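Local coordinates for protein esterase A (Caulobacter crescentus, PDB 5GKV) that probably hydrolyses ester substrates as a serine hydrolase related to penicillin-binding proteins and beta-lactamases, at residues Gly371-Arg374 / Ser375-Ile379; Phe31-Asn34 / Phe35-Gly38; Phe349-Thr353 / Arg354-Gly358. All coordinates share one frame; numbering follows the deposited sequence.

Overall arrangement
Along the chain the order is contact 2, contact 3, contact 1. Contact 2 lies at the C-terminal turn of helix 25-35. Contact 3 is the hairpin of strands 347-351 and 356-362 in the central antiparallel sheet. Contact 1 opens helix 373-384, the next element after that hairpin. The centres of contacts 1 and 2 are about 12 Å apart, and the two touch. Contact 1 meets contact 3 where Ile379 packs on Phe349, with centres about 16 Å apart. Contacts 2 and 3 do not touch; their nearest atoms are about 11 Å apart. Helices 25-35 and 373-384 pack on each other and both on the sheet, which brings the two ends of the chain together within the beta-lactamase-type fold.

Contact 1. Residues Gly371-Arg374 / Ser375-Ile379; sequences GDPR and SVRLI
The backbone oxygen of Asp372 is gripped from the first turn of the helix by a hydroxyl and an amide. Ser375 OG donates to Asp372 O at 2.9 Å, in the carbonyl plane and on a lone pair. Val376 N closes the first helical turn on Asp372 O at 3.1 Å. Ser375 N adds a weak third bond. The hydroxyl reaches back because chi1 of 71° sets Ser375 OG between its own backbone N and carbonyl carbon.

Asp372 is the N-cap of helix 373-384. Its OD1 accepts from Arg374 N at 2.9 Å, which closes an Asx turn. The Arg374 side chain grips the same carboxylate side-on in a salt bridge. Arg374 NE meets Asp372 OD1 on the syn side at 2.9 Å, while NH2 meets OD2 from above the carboxylate plane. Glu40 forms a further salt bridge with Arg374 NH1.

Arg377 bends back over the first turn. Its guanidinium carries Pro373 O over the centre of one face, 3.6 Å from the plane. Arg377 NH1 lies 3.4 Å from Pro373 CB. Arg377 NH2 is bonded to Asn34 of helix 25-35.

With the helix N-terminus and an arginine both at hand, the Asp372 carboxylate is probably held in its charged form, and both of its oxygens are fixed in place.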
loop_
_atom_site.group_PDB
_atom_site.type_symbol
_atom_site.label_atom_id
_atom_site.label_comp_id
_atom_site.label_asym_id
_atom_site.label_seq_id
_atom_site.Cartn_x
_atom_site.Cartn_y
_atom_site.Cartn_z
ATOM N N GLY A 371 1.549 -1.447 -11.822
ATOM C CA GLY A 371 2.380 -1.043 -12.941
ATOM C C GLY A 371 1.729 -0.016 -13.844
ATOM O O GLY A 371 1.859 -0.104 -15.073
ATOM N N ASP A 372 1.010 0.938 -13.269
ATOM C CA ASP A 372 0.480 2.032 -14.067
ATOM C C ASP A 372 1.649 2.701 -14.781
ATOM O O ASP A 372 2.634 3.065 -14.122
ATOM C CB ASP A 372 -0.251 3.039 -13.179
ATOM C CG ASP A 372 -0.898 4.155 -13.968
ATOM O OD1 ASP A 372 -0.175 5.009 -14.540
ATOM O OD2 ASP A 372 -2.151 4.172 -14.021
ATOM N N PRO A 373 1.594 2.873 -16.107
ATOM C CA PRO A 373 2.777 3.368 -16.822
ATOM C C PRO A 373 3.203 4.770 -16.426
ATOM O O PRO A 373 4.378 5.094 -16.614
ATOM C CB PRO A 373 2.356 3.317 -18.301
ATOM C CG PRO A 373 0.866 3.257 -18.277
ATOM C CD PRO A 373 0.523 2.474 -17.039
ATOM N N ARG A 374 2.297 5.617 -15.916
ATOM C CA ARG A 374 2.733 6.931 -15.430
ATOM C C ARG A 374 3.796 6.776 -14.344
ATOM O O ARG A 374 4.834 7.456 -14.365
ATOM C CB ARG A 374 1.530 7.734 -14.914
ATOM C CG ARG A 374 0.472 8.051 -16.010
ATOM C CD ARG A 374 -0.807 8.619 -15.400
ATOM N NE ARG A 374 -1.528 7.608 -14.607
ATOM C CZ ARG A 374 -2.559 7.881 -13.809
ATOM N NH1 ARG A 374 -2.980 9.136 -13.660
ATOM N NH2 ARG A 374 -3.160 6.897 -13.154
ATOM N N SER A 375 3.586 5.842 -13.416
ATOM C CA SER A 375 4.550 5.638 -12.337
ATOM C C SER A 375 5.792 4.910 -12.836
ATOM O O SER A 375 6.916 5.267 -12.460
ATOM C CB SER A 375 3.898 4.870 -11.173
ATOM O OG SER A 375 3.638 3.502 -11.482
ATOM N N VAL A 376 5.604 3.917 -13.712
ATOM C CA VAL A 376 6.734 3.120 -14.191
ATOM C C VAL A 376 7.714 3.993 -14.972
ATOM O O VAL A 376 8.934 3.913 -14.768
ATOM C CB VAL A 376 6.229 1.931 -15.025
ATOM C CG1 VAL A 376 7.398 1.127 -15.565
ATOM C CG2 VAL A 376 5.312 1.037 -14.166
ATOM N N ARG A 377 7.201 4.845 -15.862
ATOM C CA ARG A 377 8.077 5.715 -16.649
ATOM C C ARG A 377 8.872 6.652 -15.749
ATOM O O ARG A 377 10.042 6.947 -16.026
ATOM C CB ARG A 377 7.263 6.543 -17.645
ATOM C CG ARG A 377 6.640 5.776 -18.805
ATOM C CD ARG A 377 6.072 6.770 -19.857
ATOM N NE ARG A 377 4.857 7.451 -19.393
ATOM C CZ ARG A 377 3.624 6.989 -19.595
ATOM N NH1 ARG A 377 3.444 5.858 -20.276
ATOM N NH2 ARG A 377 2.569 7.662 -19.141
ATOM N N LEU A 378 8.246 7.160 -14.680
ATOM C CA LEU A 378 8.944 8.067 -13.769
ATOM C C LEU A 378 10.068 7.349 -13.032
ATOM O O LEU A 378 11.193 7.860 -12.934
ATOM C CB LEU A 378 7.956 8.682 -12.762
ATOM C CG LEU A 378 6.996 9.731 -13.345
ATOM C CD1 LEU A 378 5.852 10.045 -12.364
ATOM C CD2 LEU A 378 7.775 11.020 -13.726
ATOM N N ILE A 379 9.781 6.154 -12.514
ATOM C CA ILE A 379 10.788 5.392 -11.779
ATOM C C ILE A 379 11.928 4.995 -12.708
ATOM O O ILE A 379 13.103 5.029 -12.329
ATOM C CB ILE A 379 10.133 4.169 -11.107
ATOM C CG1 ILE A 379 9.135 4.637 -10.026
ATOM C CG2 ILE A 379 11.184 3.240 -10.494
ATOM C CD1 ILE A 379 8.201 3.534 -9.523
#

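Contact 2. Residues Phe31-Asn34 / Phe35-Gly38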
loop_
_atom_site.group_PDB
_atom_site.type_symbol
_atom_site.label_atom_id
_atom_site.label_comp_id
_atom_site.label_asym_id
_atom_site.label_seq_id
_atom_site.Cartn_x
_atom_site.Cartn_y
_atom_site.Cartn_z
ATOM N N PHE A 31 7.737 13.460 -16.234
ATOM C CA PHE A 31 6.638 14.003 -15.444
ATOM C C PHE A 31 5.796 14.961 -16.281
ATOM O O PHE A 31 4.574 14.817 -16.372
ATOM C CB PHE A 31 7.214 14.699 -14.201
ATOM C CG PHE A 31 6.205 15.014 -13.121
ATOM C CD1 PHE A 31 5.730 14.020 -12.278
ATOM C CD2 PHE A 31 5.769 16.311 -12.934
ATOM C CE1 PHE A 31 4.809 14.314 -11.265
ATOM C CE2 PHE A 31 4.850 16.622 -11.924
ATOM C CZ PHE A 31 4.376 15.618 -11.084
ATOM N N GLU A 32 6.442 15.939 -16.919
ATOM C CA GLU A 32 5.711 16.842 -17.804
ATOM C C GLU A 32 4.950 16.078 -18.883
ATOM O O GLU A 32 3.803 16.410 -19.190
ATOM C CB GLU A 32 6.679 17.848 -18.436
ATOM C CG GLU A 32 6.048 18.701 -19.530
ATOM C CD GLU A 32 7.053 19.666 -20.162
ATOM O OE1 GLU A 32 6.924 19.932 -21.382
ATOM O OE2 GLU A 32 7.951 20.155 -19.435
ATOM N N GLN A 33 5.571 15.053 -19.475
ATOM C CA GLN A 33 4.887 14.307 -20.526
ATOM C C GLN A 33 3.661 13.561 -20.001
ATOM O O GLN A 33 2.670 13.445 -20.735
ATOM C CB GLN A 33 5.843 13.329 -21.203
ATOM C CG GLN A 33 5.245 12.638 -22.444
ATOM C CD GLN A 33 5.144 13.596 -23.625
ATOM O OE1 GLN A 33 6.037 14.422 -23.843
ATOM N NE2 GLN A 33 4.047 13.507 -24.374
ATOM N N ASN A 34 3.702 13.045 -18.753
ATOM C CA ASN A 34 2.517 12.388 -18.178
ATOM C C ASN A 34 1.302 13.314 -18.196
ATOM O O ASN A 34 0.169 12.845 -18.339
ATOM C CB ASN A 34 2.765 11.925 -16.727
ATOM C CG ASN A 34 3.608 10.660 -16.632
ATOM O OD1 ASN A 34 3.814 9.957 -17.620
ATOM N ND2 ASN A 34 4.116 10.377 -15.435
ATOM N N PHE A 35 1.512 14.620 -18.024
ATOM C CA PHE A 35 0.400 15.563 -18.059
ATOM C C PHE A 35 -0.064 15.887 -19.479
ATOM O O PHE A 35 -1.175 16.409 -19.647
ATOM C CB PHE A 35 0.783 16.849 -17.322
ATOM C CG PHE A 35 0.846 16.679 -15.827
ATOM C CD1 PHE A 35 -0.260 16.976 -15.037
ATOM C CD2 PHE A 35 2.001 16.189 -15.216
ATOM C CE1 PHE A 35 -0.225 16.813 -13.656
ATOM C CE2 PHE A 35 2.049 16.000 -13.834
ATOM C CZ PHE A 35 0.930 16.321 -13.042
ATOM N N ALA A 36 0.734 15.565 -20.500
ATOM C CA ALA A 36 0.337 15.860 -21.875
ATOM C C ALA A 36 -0.854 15.010 -22.302
ATOM O O ALA A 36 -1.033 13.871 -21.854
ATOM C CB ALA A 36 1.502 15.628 -22.837
ATOM N N ASP A 37 -1.683 15.586 -23.178
ATOM C CA ASP A 37 -2.831 14.878 -23.759
ATOM C C ASP A 37 -3.761 14.331 -22.674
ATOM O O ASP A 37 -4.284 13.218 -22.771
ATOM C CB ASP A 37 -2.367 13.760 -24.704
ATOM C CG ASP A 37 -1.300 14.237 -25.684
ATOM O OD1 ASP A 37 -0.207 13.622 -25.731
ATOM O OD2 ASP A 37 -1.547 15.254 -26.369
ATOM N N GLY A 38 -3.946 15.120 -21.619
ATOM C CA GLY A 38 -4.878 14.772 -20.557
ATOM C C GLY A 38 -4.568 13.492 -19.809
ATOM O O GLY A 38 -5.496 12.770 -19.428
HETATM O O HOH W 1 0.267 11.739 -21.524
HETATM O O HOH W 2 1.587 12.299 -24.027
#
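Phe31 and Phe35 stand one turn apart at the C-terminal end of helix 25-35, and form a T-shaped (edge-to-face) aromatic pair. This is the tightly packed part of the contact. The ring centroids are 5.1 Å apart, with the planes at 61°. The two side chains run side by side and point the same way. The edge of Phe35 leads with CE2, which sits over the face of Phe31 near its rim, 3.4 Å from Phe31 CE2. Phe35 CD2 also comes to 3.1 Å from Phe31 O, which lies in the plane of the Phe35 ring. The pair packs against the sheet: Ile16 touches both rings, Phe45 touches Phe31, and Ala43 touches Phe35. Asn34 faces helix 373-384, where its amide bonds to Arg374 O and Arg377.

The backbone changes its bonding here. Phe35 N makes only weak bonds, to Phe31 O and Glu32 O. Ala36 N makes a sounder one to Gln33 O at 2.9 Å, three residues back, and approaches from above the carbonyl plane.

The other side is loose and faces solvent. Gln33, Asp37 and Gly38 are exposed, and Gln33 and Gly38 also touch crystal neighbours. Gln33 bends at chi2 (73°), which carries its amide forward, toward Ala36 and Asp37. There NE2 lies beside the methyl of Ala36. No direct bond joins the Gln33 and Asp37 side chains. One water bridges them, accepting from Gln33 NE2 at 2.8 Å and donating to Asp37 OD1 at the same distance.

Contact 3. Residues Phe349-Thr353 / Arg354-Gly358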
loop_
_atom_site.group_PDB
_atom_site.type_symbol
_atom_site.label_atom_id
_atom_site.label_comp_id
_atom_site.label_asym_id
_atom_site.label_seq_id
_atom_site.Cartn_x
_atom_site.Cartn_y
_atom_site.Cartn_z
ATOM N N PHE A 349 7.851 2.437 -3.149
ATOM C CA PHE A 349 8.781 1.314 -3.183
ATOM C C PHE A 349 10.086 1.688 -2.496
ATOM O O PHE A 349 10.435 2.868 -2.366
ATOM C CB PHE A 349 9.070 0.879 -4.624
ATOM C CG PHE A 349 9.932 1.867 -5.372
ATOM C CD1 PHE A 349 9.369 3.009 -5.933
ATOM C CD2 PHE A 349 11.305 1.682 -5.463
ATOM C CE1 PHE A 349 10.170 3.945 -6.599
ATOM C CE2 PHE A 349 12.112 2.617 -6.125
ATOM C CZ PHE A 349 11.545 3.734 -6.696
ATOM N N ALA A 350 10.837 0.648 -2.122
ATOM C CA ALA A 350 12.173 0.763 -1.560
ATOM C C ALA A 350 13.116 -0.164 -2.311
ATOM O O ALA A 350 12.729 -1.268 -2.699
ATOM C CB ALA A 350 12.196 0.397 -0.063
ATOM N N ASP A 351 14.356 0.275 -2.492
ATOM C CA ASP A 351 15.398 -0.534 -3.122
ATOM C C ASP A 351 16.590 -0.534 -2.175
ATOM O O ASP A 351 17.425 0.379 -2.207
ATOM C CB ASP A 351 15.754 0.016 -4.500
ATOM C CG ASP A 351 16.849 -0.772 -5.193
ATOM O OD1 ASP A 351 17.444 -1.703 -4.575
ATOM O OD2 ASP A 351 17.132 -0.433 -6.363
ATOM N N PRO A 352 16.692 -1.537 -1.294
ATOM C CA PRO A 352 17.824 -1.551 -0.350
ATOM C C PRO A 352 19.160 -1.745 -1.035
ATOM O O PRO A 352 20.180 -1.336 -0.473
ATOM C CB PRO A 352 17.505 -2.730 0.581
ATOM C CG PRO A 352 16.032 -2.923 0.459
ATOM C CD PRO A 352 15.698 -2.572 -0.981
ATOM N N THR A 353 19.182 -2.361 -2.223
ATOM C CA THR A 353 20.448 -2.622 -2.902
ATOM C C THR A 353 21.083 -1.334 -3.409
ATOM O O THR A 353 22.297 -1.142 -3.281
ATOM C CB THR A 353 20.227 -3.591 -4.057
ATOM O OG1 THR A 353 19.701 -4.823 -3.545
ATOM C CG2 THR A 353 21.524 -3.861 -4.787
ATOM N N ARG A 354 20.283 -0.448 -4.001
ATOM C CA ARG A 354 20.777 0.829 -4.500
ATOM C C ARG A 354 20.607 1.963 -3.493
ATOM O O ARG A 354 21.120 3.061 -3.726
ATOM C CB ARG A 354 20.066 1.191 -5.813
ATOM C CG ARG A 354 20.021 0.069 -6.854
ATOM C CD ARG A 354 21.317 -0.033 -7.624
ATOM N NE ARG A 354 21.585 1.167 -8.409
ATOM C CZ ARG A 354 21.220 1.333 -9.677
ATOM N NH1 ARG A 354 20.562 0.374 -10.324
ATOM N NH2 ARG A 354 21.521 2.464 -10.304
ATOM N N GLY A 355 19.898 1.740 -2.388
ATOM C CA GLY A 355 19.689 2.800 -1.416
ATOM C C GLY A 355 18.650 3.843 -1.797
ATOM O O GLY A 355 18.637 4.925 -1.206
ATOM N N VAL A 356 17.760 3.553 -2.744
ATOM C CA VAL A 356 16.816 4.560 -3.222
ATOM C C VAL A 356 15.394 4.130 -2.877
ATOM O O VAL A 356 15.123 2.972 -2.551
ATOM C CB VAL A 356 16.955 4.821 -4.738
ATOM C CG1 VAL A 356 18.390 5.192 -5.084
ATOM C CG2 VAL A 356 16.514 3.608 -5.546
ATOM N N SER A 357 14.478 5.094 -2.940
ATOM C CA SER A 357 13.061 4.841 -2.706
ATOM C C SER A 357 12.267 5.886 -3.475
ATOM O O SER A 357 12.814 6.900 -3.927
ATOM C CB SER A 357 12.715 4.918 -1.209
ATOM O OG SER A 357 13.047 6.215 -0.737
ATOM N N GLY A 358 10.962 5.655 -3.590
ATOM C CA GLY A 358 10.140 6.647 -4.270
ATOM C C GLY A 358 8.664 6.389 -4.072
ATOM O O GLY A 358 8.248 5.343 -3.560
#
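Phe349, Asp351 and Arg354 bury the most surface in this beta hairpin, which pairs strands 347-351 and 356-362 in the central antiparallel sheet. Phe349 and Gly358 are a hydrogen-bonded pair. Phe349 N donates to Gly358 O at 3.0 Å, and Gly358 N returns a bond to Phe349 O. With chi1 at 72°, Phe349 CG lies between its own N and carbonyl carbon, and the ring swings across to the neighbouring strand. One face of the ring then covers the backbone of Ser357 and Gly358. Gly358 N lies 3.5 Å from the ring plane, offset toward the rim. Having no side chain, Gly358 lets the ring lie flat on its backbone. Ile379 and Tyr383 of helix 373-384 also pack on Phe349.

Asp351 binds the turn through both its backbone and its carboxylate. Asp351 N bonds to Val356 O at 2.8 Å. Asp351 O receives two weak bonds, from Gly355 N and Val356 N, and both residues face Asp351 in a G1 beta bulge. Gly355 takes the positive phi (77°) of that bulge. The carboxylate reaches forward over the turn, with CG anti to the backbone N (chi1 179°). Asp351 OD1 accepts from Arg354 N at 3.2 Å, met from above the carboxylate plane. A weak bond from Thr353 N also reaches OD1. Asp351 OD2 is hydrogen-bonded to the hydroxyls of Tyr383 and Thr334.

The Arg354 side chain meets this acid with its aliphatic stem rather than its charge. The chain bends at chi2 and chi3, and its guanidinium leads away. Arg354 NE is 5.2 Å from Asp351 OD2, whereas Arg354 CG lies 3.0 Å from that same oxygen.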